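Local coordinates for malonate decarboxylase subunit alpha (Acinetobacter baumannii ATCC 17978, PDB 6MPR) that takes part in malonate decarboxylation, probably as the transferase subunit that exchanges acetyl for malonyl on the acyl carrier protein, at the interface of chains A and B. Sequence-based numbering; all coordinates share one arbitrary frame. Chains: chain A/B, Malonate decarboxylase subunit alpha.

Contact 1: the interface of chains A and B. Residues chain A 151, 183, 186-187, 218, 351; chain B 347, 349, 351-352.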
# COMPACT_ATOMS: atom_id res chain seq x y z
N VAL A 151 -7.93 -4.76 9.01
CA VAL A 151 -9.22 -4.07 8.95
C VAL A 151 -10.25 -4.86 8.14
O VAL A 151 -11.33 -4.34 7.83
CB VAL A 151 -9.09 -2.62 8.43
CG1 VAL A 151 -8.18 -1.79 9.38
CG2 VAL A 151 -8.59 -2.59 6.98
N ALA A 183 0.60 1.14 12.15
CA ALA A 183 -0.26 0.32 11.31
C ALA A 183 -0.88 -0.83 12.09
O ALA A 183 -1.98 -1.28 11.76
CB ALA A 183 0.52 -0.24 10.12
N GLU A 186 -3.63 1.05 15.12
CA GLU A 186 -4.87 1.72 14.72
C GLU A 186 -6.04 0.75 14.54
O GLU A 186 -7.13 1.05 15.04
CB GLU A 186 -4.65 2.56 13.46
CG GLU A 186 -5.96 3.13 12.93
CD GLU A 186 -5.77 4.19 11.86
OE1 GLU A 186 -4.63 4.70 11.69
OE2 GLU A 186 -6.79 4.52 11.19
N PRO A 187 -5.90 -0.40 13.86
CA PRO A 187 -7.07 -1.29 13.70
C PRO A 187 -7.70 -1.72 15.02
O PRO A 187 -8.93 -1.81 15.11
CB PRO A 187 -6.48 -2.48 12.93
CG PRO A 187 -5.41 -1.86 12.08
CD PRO A 187 -4.76 -0.85 13.04
N TRP A 218 -5.39 5.95 21.55
CA TRP A 218 -5.22 4.64 20.91
C TRP A 218 -4.75 3.56 21.86
O TRP A 218 -4.76 2.38 21.48
CB TRP A 218 -4.22 4.72 19.74
CG TRP A 218 -4.59 5.66 18.65
CD1 TRP A 218 -5.53 6.66 18.70
CD2 TRP A 218 -4.01 5.72 17.35
NE1 TRP A 218 -5.56 7.34 17.49
CE2 TRP A 218 -4.64 6.77 16.65
CE3 TRP A 218 -3.01 4.99 16.70
CZ2 TRP A 218 -4.30 7.11 15.34
CZ3 TRP A 218 -2.69 5.32 15.39
CH2 TRP A 218 -3.34 6.37 14.73
N MET A 351 4.92 0.82 7.07
CA MET A 351 3.81 0.78 6.12
C MET A 351 4.00 1.81 5.01
O MET A 351 3.84 1.50 3.82
CB MET A 351 2.47 1.01 6.83
CG MET A 351 1.33 1.12 5.82
SD MET A 351 -0.23 0.42 6.33
CE MET A 351 -0.99 1.76 7.22
N ARG B 347 -13.63 6.53 12.46
CA ARG B 347 -12.29 6.92 12.00
C ARG B 347 -12.12 6.32 10.61
O ARG B 347 -11.87 5.12 10.47
CB ARG B 347 -11.18 6.44 12.94
CG ARG B 347 -9.78 6.37 12.31
CD ARG B 347 -8.82 7.50 12.69
NE ARG B 347 -7.46 7.26 12.19
CZ ARG B 347 -6.46 8.12 12.29
NH1 ARG B 347 -6.64 9.30 12.88
NH2 ARG B 347 -5.27 7.80 11.79
N ASN B 349 -9.93 6.21 7.03
CA ASN B 349 -8.50 6.27 6.76
C ASN B 349 -8.35 5.83 5.31
O ASN B 349 -8.34 4.63 5.03
CB ASN B 349 -7.72 5.38 7.71
CG ASN B 349 -6.22 5.53 7.54
OD1 ASN B 349 -5.73 5.76 6.42
ND2 ASN B 349 -5.47 5.42 8.64
N MET B 351 -5.88 5.94 3.07
CA MET B 351 -4.70 5.15 2.73
C MET B 351 -4.85 3.71 3.22
O MET B 351 -4.64 2.76 2.45
CB MET B 351 -3.45 5.81 3.33
CG MET B 351 -2.14 5.07 3.05
SD MET B 351 -1.93 3.67 4.15
CE MET B 351 -2.25 4.41 5.75
N MET B 352 -5.23 3.53 4.48
CA MET B 352 -5.38 2.19 5.05
C MET B 352 -6.47 1.42 4.33
O MET B 352 -6.31 0.23 4.03
CB MET B 352 -5.69 2.29 6.54
CG MET B 352 -5.79 0.98 7.28
SD MET B 352 -6.05 1.31 9.05
CE MET B 352 -4.40 1.80 9.57
O HOH W 1 -9.26 3.35 10.56
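B:Met352, A:Glu186 and A:Met351 bury the most surface here, and they divide the patch into a polar grip and two thioether contacts. The extended side chain of A:Glu186, CG anti to its backbone N, presents its carboxylate to chain B. B:Arg347 takes it side-on: NE of B:Arg347 forms a salt bridge and nearly straight hydrogen bond to A:Glu186 OE2 (3.0 Å), while NH2 reaches A:Glu186 OE1 at 3.2 Å in a more bent bond. The carboxylate and guanidinium planes stand 76° apart, and both nitrogens come from above the carboxylate plane, whereas A:Glu186 OE2 lies in the guanidinium plane. A:Trp218 CZ2 lies over the rim of one guanidinium face and may limit its swing. A:Glu186 OE2 also accepts from the amide ND2 of B:Asn349 (3.0 Å) and meets a water at 2.8 Å that bridges to B:Arg347 O. Such a cluster of donors would be expected to favour the ionised carboxylate.

B:Met352 meets A:Glu186 tip to tip, with B:Met352 CE 3.6 Å from the carboxylate carbon A:Glu186 CD. The chain runs straight until chi3 (-76°), where it turns; the SD of B:Met352 lies 3.8 Å from A:Val151 CG1. A:Met351 CE and B:Met351 CE also meet tip to tip, at 3.3 Å, which is tight. Their chains bend differently, A:Met351 taking an unusual chi2 of 144°, so this pair departs locally from two-fold symmetry.

In the fold, helix 181-189 of chain A faces the start of helix 350-359 of chain B. B:Asn349 caps that helix, its OD1 accepting from B:Met352 N at 3.0 Å, which probably orients ND2 toward A:Glu186.

Contact 2: the interface of chains A and B. Residues chain A 299, 319, 339, 352, 355-356, 359-361; chain B 148-152, 187.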
# COMPACT_ATOMS: atom_id res chain seq x y z
N THR A 299 14.00 4.36 -0.72
CA THR A 299 13.25 3.74 0.37
C THR A 299 14.18 2.70 0.97
O THR A 299 14.47 1.68 0.33
CB THR A 299 11.94 3.11 -0.11
OG1 THR A 299 12.23 2.16 -1.15
CG2 THR A 299 11.01 4.18 -0.66
N HIS A 319 13.61 7.65 2.82
CA HIS A 319 12.53 7.31 3.74
C HIS A 319 12.77 5.90 4.27
O HIS A 319 13.17 5.01 3.51
CB HIS A 319 11.17 7.37 3.04
CG HIS A 319 10.03 7.31 4.00
ND1 HIS A 319 9.38 6.13 4.30
CD2 HIS A 319 9.50 8.25 4.82
CE1 HIS A 319 8.46 6.35 5.22
NE2 HIS A 319 8.52 7.63 5.56
N PHE A 339 13.90 11.74 7.03
CA PHE A 339 12.66 12.28 7.58
C PHE A 339 12.79 12.31 9.10
O PHE A 339 12.83 11.27 9.75
CB PHE A 339 11.46 11.45 7.12
CG PHE A 339 11.11 11.65 5.66
CD1 PHE A 339 11.81 10.98 4.67
CD2 PHE A 339 10.10 12.54 5.29
CE1 PHE A 339 11.51 11.17 3.31
CE2 PHE A 339 9.78 12.73 3.93
CZ PHE A 339 10.49 12.03 2.95
N MET A 352 4.34 3.05 5.37
CA MET A 352 4.48 4.10 4.36
C MET A 352 5.66 3.83 3.44
O MET A 352 5.58 4.05 2.22
CB MET A 352 4.60 5.46 5.04
CG MET A 352 4.72 6.66 4.11
SD MET A 352 4.80 8.17 5.12
CE MET A 352 3.08 8.30 5.62
N LEU A 355 4.83 0.94 1.11
CA LEU A 355 3.93 1.44 0.07
C LEU A 355 4.70 2.21 -1.00
O LEU A 355 4.48 2.01 -2.20
CB LEU A 355 2.86 2.34 0.70
CG LEU A 355 1.64 2.59 -0.19
CD1 LEU A 355 0.98 1.26 -0.60
CD2 LEU A 355 0.65 3.50 0.53
N ALA A 356 5.60 3.11 -0.59
CA ALA A 356 6.42 3.81 -1.57
C ALA A 356 7.29 2.84 -2.35
O ALA A 356 7.51 3.02 -3.55
CB ALA A 356 7.28 4.88 -0.90
N TYR A 359 4.86 1.55 -5.08
CA TYR A 359 4.21 2.44 -6.03
C TYR A 359 5.07 3.59 -6.52
O TYR A 359 4.74 4.17 -7.56
CB TYR A 359 2.95 3.05 -5.40
CG TYR A 359 1.67 2.33 -5.70
CD1 TYR A 359 1.20 2.21 -7.00
CD2 TYR A 359 0.90 1.80 -4.69
CE1 TYR A 359 0.01 1.57 -7.28
CE2 TYR A 359 -0.30 1.17 -4.96
CZ TYR A 359 -0.73 1.06 -6.25
OH TYR A 359 -1.92 0.43 -6.52
N ALA A 360 6.12 3.97 -5.80
CA ALA A 360 6.80 5.22 -6.06
C ALA A 360 8.25 5.11 -6.50
O ALA A 360 8.82 6.12 -6.93
CB ALA A 360 6.74 6.13 -4.82
N VAL A 361 8.89 3.93 -6.43
CA VAL A 361 10.29 3.84 -6.82
C VAL A 361 10.43 3.05 -8.12
O VAL A 361 9.59 2.21 -8.48
CB VAL A 361 11.20 3.23 -5.73
CG1 VAL A 361 11.07 4.01 -4.41
CG2 VAL A 361 10.94 1.75 -5.54
N SER B 148 2.16 7.78 -1.97
CA SER B 148 3.46 7.13 -1.84
C SER B 148 4.58 7.99 -2.38
O SER B 148 5.71 7.94 -1.87
CB SER B 148 3.43 5.77 -2.54
OG SER B 148 2.44 4.96 -1.95
N ARG B 149 4.29 8.80 -3.40
CA ARG B 149 5.31 9.68 -3.97
C ARG B 149 5.71 10.81 -3.02
O ARG B 149 6.75 11.43 -3.23
CB ARG B 149 4.83 10.28 -5.29
CG ARG B 149 4.68 9.23 -6.40
CD ARG B 149 4.44 9.90 -7.74
NE ARG B 149 5.67 10.47 -8.32
CZ ARG B 149 5.69 11.19 -9.43
NH1 ARG B 149 4.54 11.44 -10.06
NH2 ARG B 149 6.84 11.65 -9.92
N LEU B 150 4.92 11.07 -1.98
CA LEU B 150 5.22 12.16 -1.05
C LEU B 150 6.47 11.89 -0.21
O LEU B 150 6.98 12.83 0.42
CB LEU B 150 4.02 12.40 -0.13
CG LEU B 150 2.72 12.79 -0.84
CD1 LEU B 150 1.60 12.89 0.16
CD2 LEU B 150 2.87 14.11 -1.61
N VAL B 151 6.99 10.66 -0.18
CA VAL B 151 8.24 10.39 0.52
C VAL B 151 9.37 10.01 -0.44
O VAL B 151 10.46 9.62 0.01
CB VAL B 151 8.07 9.32 1.62
CG1 VAL B 151 7.01 9.76 2.62
CG2 VAL B 151 7.71 7.95 1.02
N VAL B 152 9.15 10.16 -1.75
CA VAL B 152 10.18 9.83 -2.75
C VAL B 152 10.51 11.04 -3.62
O VAL B 152 11.56 11.68 -3.43
CB VAL B 152 9.74 8.63 -3.60
CG1 VAL B 152 10.82 8.27 -4.61
CG2 VAL B 152 9.43 7.43 -2.70
N PRO B 187 4.35 13.21 5.64
CA PRO B 187 5.57 13.50 4.86
C PRO B 187 6.09 14.91 5.02
O PRO B 187 7.31 15.12 5.01
CB PRO B 187 5.13 13.20 3.41
CG PRO B 187 4.11 12.11 3.58
CD PRO B 187 3.33 12.54 4.81
O HOH W 2 3.35 5.58 1.01
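Apolar contact dominates this patch, and its centre is B:Val151, in the loop that follows helix 143-149. Its CG1 is anti to the carbonyl carbon (chi1 -58°), which leaves CG2 in the crowded position between backbone N and carbonyl carbon, and the two methyls fork over different partners. B:Val151 CG2 packs on A:Ala356 CB at 3.6 Å and also lies over one imidazole face of A:His319, toward the rim. B:Val151 CG1 takes the other side of the fork, 3.6 Å from A:His319 CD2, and also touches the thioether of A:Met352. B:Val152 is rotated by one staggered position, with CG1 anti to its backbone N (chi1 -178°) and CG2 anti to the carbonyl carbon, and B:Val152 CG2 rests against A:Ala360 CB at 3.7 Å and also reaches A:Ala356 CB. The small alanines probably allow close approach: A:Ala356 CB lies 3.6 Å from the carbonyl B:Ser148 O. B:Ser148 CB in turn is 3.7 Å from A:Ala356 CA.

Aromatic groups close one side. A:His319 has CG anti to its backbone N and its ring turned by chi2 of -96°; CD2 then stands over a face of the A:Phe339 ring, while A:Phe339 CE1 lies at the imidazole edge. This intrachain packing may help to position the imidazole against B:Val151. The edge of the A:Phe339 ring points across the interface, A:Phe339 CE2 lying 3.6 Å from the carbonyl O of B:Pro187.

Polar contact is indirect, since no nitrogen or oxygen pair spans the chains within bonding distance. Water 2 connects them instead, its oxygen 3.0 Å from the carbonyl A:Met352 O and 3.2 Å from the hydroxyl B:Ser148 OG.

The site thus seats a helix-end loop of one subunit against helix 350-359 and neighbouring strand ends of the other, contributing shape-based adhesion to the two-fold dimer of the deposited assembly.

The C-alpha centres of contact 1 and contact 2 lie about 17 Å apart, within one two-fold symmetric interface. Helix 350-359 joins them: in chain A it gives A:Met351 to contact 1 and A:Met352 to contact 2. A:Val151 and A:Pro187 in contact 1 return as B:Val151 and B:Pro187 in contact 2, and B:Met352 as A:Met352, so each subunit supplies both the helix and the loop that receives it. Contact 1 carries direct charged and amide bonds, contact 2 mainly apolar surface, and symmetry repeats both. Together they probably contribute to the relative placement of the subunits, although the structure alone does not show whether this dimer is the working form.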